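Local coordinates for protein NAD(P)H-flavin oxidoreductase (PDB 3GBH) that binds flavin mononucleotide and, as a member of the nitroreductase family, probably catalyses flavin-dependent oxidation of NAD(P)H, at residues M35-T40 / K155-D160; S47-Q52 / P125-L130. One frame throughout, in Å; residues are numbered along the deposited sequence.

Interaction 1. Residues M35-T40 / K155-D160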
# COMPACT_ATOMS: atom_id res chain seq x y z
N MSE B 35 5.90 12.83 -33.43
CA MSE B 35 6.32 11.44 -33.71
C MSE B 35 7.75 11.17 -33.22
O MSE B 35 8.06 10.08 -32.71
CB MSE B 35 6.27 11.19 -35.22
CG MSE B 35 6.56 9.73 -35.60
SE MSE B 35 5.15 8.54 -34.99
CE MSE B 35 3.82 8.96 -36.33
N ASP B 36 8.63 12.14 -33.41
CA ASP B 36 10.01 12.03 -32.95
C ASP B 36 10.12 11.97 -31.41
O ASP B 36 10.94 11.23 -30.89
CB ASP B 36 10.87 13.14 -33.53
CG ASP B 36 11.29 12.86 -34.97
OD1 ASP B 36 10.93 11.78 -35.50
OD2 ASP B 36 11.95 13.72 -35.56
N GLU B 37 9.30 12.75 -30.69
CA GLU B 37 9.23 12.66 -29.23
C GLU B 37 8.80 11.28 -28.79
O GLU B 37 9.42 10.66 -27.92
CB GLU B 37 8.24 13.67 -28.65
CG GLU B 37 8.69 15.08 -28.66
CD GLU B 37 7.60 16.06 -28.12
OE1 GLU B 37 6.69 15.57 -27.41
OE2 GLU B 37 7.66 17.28 -28.40
N ILE B 38 7.74 10.77 -29.42
CA ILE B 38 7.27 9.42 -29.17
C ILE B 38 8.36 8.37 -29.40
O ILE B 38 8.59 7.52 -28.56
CB ILE B 38 6.02 9.11 -30.03
CG1 ILE B 38 4.83 9.98 -29.55
CG2 ILE B 38 5.69 7.63 -29.99
CD1 ILE B 38 3.62 9.98 -30.54
N ILE B 39 9.05 8.43 -30.53
CA ILE B 39 10.10 7.44 -30.81
C ILE B 39 11.32 7.62 -29.89
O ILE B 39 11.92 6.64 -29.43
CB ILE B 39 10.51 7.50 -32.29
CG1 ILE B 39 9.32 7.03 -33.16
CG2 ILE B 39 11.75 6.61 -32.56
CD1 ILE B 39 9.49 7.38 -34.65
N THR B 40 11.69 8.85 -29.60
CA THR B 40 12.77 9.10 -28.67
C THR B 40 12.51 8.38 -27.31
O THR B 40 13.38 7.67 -26.82
CB THR B 40 12.99 10.60 -28.46
OG1 THR B 40 13.36 11.21 -29.71
CG2 THR B 40 14.09 10.90 -27.41
N LYS B 155 -0.04 6.68 -26.39
CA LYS B 155 -1.26 6.92 -25.60
C LYS B 155 -1.11 8.11 -24.64
O LYS B 155 -2.06 8.88 -24.45
CB LYS B 155 -1.67 5.67 -24.84
CG LYS B 155 -3.01 5.77 -24.14
CD LYS B 155 -4.16 5.56 -25.08
CE LYS B 155 -5.32 6.47 -24.79
NZ LYS B 155 -5.27 7.60 -25.71
N ALA B 156 0.07 8.29 -24.06
CA ALA B 156 0.31 9.43 -23.16
C ALA B 156 0.20 10.76 -23.90
O ALA B 156 -0.16 11.81 -23.31
CB ALA B 156 1.69 9.29 -22.48
N HIS B 157 0.50 10.73 -25.19
CA HIS B 157 0.37 11.90 -26.07
C HIS B 157 -1.03 12.11 -26.59
O HIS B 157 -1.29 13.09 -27.29
CB HIS B 157 1.31 11.79 -27.27
CG HIS B 157 2.73 12.11 -26.94
ND1 HIS B 157 3.39 13.19 -27.51
CD2 HIS B 157 3.62 11.49 -26.14
CE1 HIS B 157 4.63 13.21 -27.05
NE2 HIS B 157 4.80 12.19 -26.23
N GLY B 158 -1.94 11.20 -26.29
CA GLY B 158 -3.35 11.37 -26.66
C GLY B 158 -3.72 10.57 -27.91
O GLY B 158 -4.84 10.62 -28.39
N TYR B 159 -2.76 9.81 -28.43
CA TYR B 159 -2.96 8.99 -29.64
C TYR B 159 -3.38 7.58 -29.25
O TYR B 159 -3.36 7.22 -28.07
CB TYR B 159 -1.68 8.96 -30.49
CG TYR B 159 -1.30 10.33 -30.96
CD1 TYR B 159 -2.19 11.09 -31.68
CD2 TYR B 159 -0.06 10.88 -30.67
CE1 TYR B 159 -1.88 12.36 -32.09
CE2 TYR B 159 0.28 12.16 -31.09
CZ TYR B 159 -0.64 12.90 -31.81
OH TYR B 159 -0.36 14.20 -32.25
N ASP B 160 -3.79 6.80 -30.24
CA ASP B 160 -4.07 5.40 -30.05
C ASP B 160 -3.34 4.59 -31.09
O ASP B 160 -2.89 5.12 -32.10
CB ASP B 160 -5.56 5.14 -30.11
CG ASP B 160 -6.25 5.54 -28.80
OD1 ASP B 160 -6.10 4.78 -27.81
OD2 ASP B 160 -6.90 6.62 -28.76
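Ile38 lays its CG1 methylene over one face of the His157 imidazole, 3.8 Å from the ring centroid and 5° off the ring normal, a CH-pi contact centred on the ring. With CG1 anti to the carbonyl carbon (chi1 -67°) and the chain extended beyond it, the CD1 methyl passes the imidazole and meets Tyr159, where CD1 lies 3.8 Å from CD2 of that phenol ring. One isoleucine thus bridges two rings.

Glu37 comes to the same imidazole from its edge. Its OE1 lies in the ring plane, 3.2 Å from His157 CE1, with the carboxylate turned 56° from the ring. This approach is to a carbon, and the polar anchor of the ring is Glu34, one turn earlier on the helix, which is hydrogen-bonded to ND1. Glu34 and Glu37 could favour a positive charge on the imidazole, though Arg7, which touches His157 and makes a long, weak ion pair with Glu37, would offset this. The Tyr159 hydroxyl is tied to that of Tyr28.

Between His157 and Tyr159 the chain turns at Gly158, which has positive phi and closes helix 132-156 in a Schellman motif, its N bonded to Lys155 O at 3.0 Å. Asp36, on helix 32-42, forms a salt bridge with Arg210 of the second subunit. The contact therefore packs the side of helix 32-42 against the end of helix 132-156, just where the chain enters strand 160-164, outermost in this chain's sheet.

Interaction 2. Residues S47-Q52 / P125-L130. With FMN (flavin mononucleotide), chain E.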
# COMPACT_ATOMS: atom_id res chain seq x y z
N SER B 47 17.63 -3.25 -24.24
CA SER B 47 17.89 -4.25 -25.26
C SER B 47 19.12 -5.04 -24.87
O SER B 47 19.96 -4.57 -24.09
CB SER B 47 18.10 -3.59 -26.62
OG SER B 47 19.23 -2.73 -26.59
N SER B 48 19.24 -6.23 -25.44
CA SER B 48 20.34 -7.12 -25.11
C SER B 48 21.64 -6.40 -25.47
O SER B 48 21.77 -5.85 -26.56
CB SER B 48 20.16 -8.47 -25.87
OG SER B 48 21.26 -9.35 -25.66
N VAL B 49 22.58 -6.37 -24.53
CA VAL B 49 23.85 -5.61 -24.61
C VAL B 49 23.73 -4.18 -25.17
O VAL B 49 24.68 -3.65 -25.74
CB VAL B 49 25.00 -6.42 -25.30
CG1 VAL B 49 25.40 -7.58 -24.36
CG2 VAL B 49 24.59 -6.95 -26.65
N ASN B 50 22.57 -3.57 -24.94
CA ASN B 50 22.26 -2.23 -25.42
C ASN B 50 22.48 -2.05 -26.92
O ASN B 50 22.80 -0.95 -27.38
CB ASN B 50 23.06 -1.20 -24.63
CG ASN B 50 22.45 0.19 -24.71
OD1 ASN B 50 21.23 0.36 -24.82
ND2 ASN B 50 23.31 1.20 -24.67
N MSE B 51 22.25 -3.10 -27.69
CA MSE B 51 22.58 -3.07 -29.10
C MSE B 51 21.46 -2.50 -29.94
O MSE B 51 21.68 -2.23 -31.10
CB MSE B 51 23.02 -4.44 -29.60
CG MSE B 51 23.93 -4.37 -30.81
SE MSE B 51 25.65 -3.56 -30.39
CE MSE B 51 26.39 -4.98 -29.31
N GLN B 52 20.28 -2.29 -29.37
CA GLN B 52 19.26 -1.47 -30.02
C GLN B 52 19.01 -1.88 -31.48
O GLN B 52 19.20 -1.10 -32.38
CB GLN B 52 19.69 -0.02 -29.94
CG GLN B 52 19.83 0.47 -28.51
CD GLN B 52 20.54 1.80 -28.46
OE1 GLN B 52 20.03 2.83 -28.94
NE2 GLN B 52 21.77 1.77 -27.94
N PRO B 125 32.42 -11.20 -30.63
CA PRO B 125 32.49 -12.62 -31.02
C PRO B 125 31.22 -13.41 -30.68
O PRO B 125 30.86 -14.35 -31.38
CB PRO B 125 33.67 -13.16 -30.20
CG PRO B 125 34.50 -11.95 -29.88
CD PRO B 125 33.52 -10.81 -29.74
N TYR B 126 30.56 -13.05 -29.60
CA TYR B 126 29.35 -13.74 -29.21
C TYR B 126 28.22 -13.45 -30.21
O TYR B 126 27.64 -14.39 -30.77
CB TYR B 126 28.98 -13.40 -27.76
CG TYR B 126 27.59 -13.78 -27.36
CD1 TYR B 126 27.16 -15.11 -27.35
CD2 TYR B 126 26.68 -12.79 -26.96
CE1 TYR B 126 25.85 -15.43 -26.97
CE2 TYR B 126 25.40 -13.10 -26.60
CZ TYR B 126 24.99 -14.41 -26.60
OH TYR B 126 23.68 -14.66 -26.23
N TYR B 127 27.96 -12.18 -30.48
CA TYR B 127 26.88 -11.78 -31.41
C TYR B 127 27.17 -12.20 -32.85
O TYR B 127 26.26 -12.64 -33.56
CB TYR B 127 26.61 -10.25 -31.33
CG TYR B 127 25.41 -9.86 -30.46
CD1 TYR B 127 25.11 -10.55 -29.29
CD2 TYR B 127 24.57 -8.80 -30.83
CE1 TYR B 127 23.99 -10.24 -28.53
CE2 TYR B 127 23.44 -8.47 -30.06
CZ TYR B 127 23.18 -9.19 -28.90
OH TYR B 127 22.07 -8.90 -28.15
N LYS B 128 28.42 -12.09 -33.28
CA LYS B 128 28.77 -12.42 -34.66
C LYS B 128 28.68 -13.91 -34.93
O LYS B 128 28.63 -14.31 -36.09
CB LYS B 128 30.19 -11.95 -35.01
CG LYS B 128 30.32 -10.44 -35.15
CD LYS B 128 31.77 -10.06 -35.48
CE LYS B 128 31.92 -8.58 -35.79
NZ LYS B 128 33.38 -8.18 -35.94
N ASN B 129 28.70 -14.72 -33.89
CA ASN B 129 28.66 -16.16 -34.08
C ASN B 129 27.31 -16.82 -33.72
O ASN B 129 27.19 -18.03 -33.84
CB ASN B 129 29.81 -16.78 -33.31
CG ASN B 129 31.13 -16.51 -33.96
OD1 ASN B 129 31.46 -17.14 -34.95
ND2 ASN B 129 31.91 -15.57 -33.41
N LEU B 130 26.31 -16.03 -33.33
CA LEU B 130 24.96 -16.53 -33.14
C LEU B 130 24.36 -17.03 -34.45
O LEU B 130 24.57 -16.44 -35.50
CB LEU B 130 24.03 -15.43 -32.59
CG LEU B 130 24.16 -15.05 -31.13
CD1 LEU B 130 23.44 -13.70 -30.87
CD2 LEU B 130 23.60 -16.13 -30.25
N1 FMN E . 21.80 -7.40 -18.36
C2 FMN E . 22.58 -8.27 -17.63
O2 FMN E . 23.25 -7.83 -16.67
N3 FMN E . 22.62 -9.61 -17.96
C4 FMN E . 21.88 -10.12 -19.02
O4 FMN E . 21.96 -11.34 -19.26
C4A FMN E . 21.09 -9.23 -19.79
N5 FMN E . 20.36 -9.67 -20.89
C5A FMN E . 19.39 -8.84 -21.43
C6 FMN E . 18.43 -9.35 -22.30
C7 FMN E . 17.44 -8.57 -22.83
C7M FMN E . 16.41 -9.16 -23.76
C8 FMN E . 17.39 -7.23 -22.49
C8M FMN E . 16.29 -6.38 -23.05
C9 FMN E . 18.32 -6.70 -21.62
C9A FMN E . 19.34 -7.49 -21.07
N10 FMN E . 20.30 -6.98 -20.19
C10 FMN E . 21.07 -7.87 -19.46
C1' FMN E . 20.24 -5.53 -19.75
C2' FMN E . 20.79 -4.65 -20.86
O2' FMN E . 22.21 -4.63 -20.84
C3' FMN E . 20.30 -3.23 -20.66
O3' FMN E . 18.90 -3.20 -20.74
C4' FMN E . 20.91 -2.24 -21.64
O4' FMN E . 22.29 -2.19 -21.31
C5' FMN E . 20.23 -0.88 -21.50
O5' FMN E . 20.40 -0.33 -20.18
P FMN E . 19.12 0.05 -19.28
O1P FMN E . 19.60 0.53 -17.92
O2P FMN E . 18.26 -1.18 -19.12
O3P FMN E . 18.27 1.07 -19.92
O HOH W 1 20.52 -6.77 -28.85
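The hydroxyl of Tyr127 is gripped by two groups lying near the plane of its ring: Ser48 OG, 2.7 Å from Tyr127 OH, and a water at 2.7 Å from the same OH. The water accepts from the phenol and donates to the carbonyl of Ser48, 2.8 Å from its O, so the tyrosine is joined to one serine through both side chain and backbone. Ser48 OG reaches the phenol because it stands opposite the backbone N (chi1 176°).

Val49 comes head-on from the loop at the hydroxyl end of the ring, its CG2 3.5 Å from Tyr127 CZ. Met51, a selenomethionine here, runs past the ring in the opposite direction, with CB 4.1 Å from CE2. Val49 thus packs at the hydroxyl end and Met51 along the CE2 side of the ring.

This loop also lines the flavin site. Ser48 N lies 3.6 Å from C8 of FMN and is hydrogen-bonded to Asp142, while Asn50 turns away from the tyrosine and brings CB within 3.5 Å of FMN O4'. Ser47 OG accepts from Gln52 N at 3.0 Å, holding the turn together. Tyr127 is therefore a second-shell residue, bonded to a pocket residue.

Arg18, Lys22 and other residues of the second subunit complete the FMN site. The loop 47-52, between helix 32-42 and strand 54-59, meets the end of helix 113-128, while Met135 and Ile138 of helix 132-156 also pack against Tyr127.

How the interactions relate
From the N terminus, the chain passes through helix 32-42, which supplies the first half of interaction 1, and then the loop 47-52 of interaction 2 before entering strand 54-59. Two strands and several helices later, helix 113-128 returns to that loop and closes interaction 2. Helix 132-156 follows, and its end closes interaction 1 as the chain enters strand 160-164. Interaction 2 is therefore nested inside the loop closed by interaction 1. Their centres are 28 Å apart, on opposite sides of the chain's centre. One ties two helices beside strand 160-164; the other joins a flavin-lining loop to a helix end. Both also touch the second subunit.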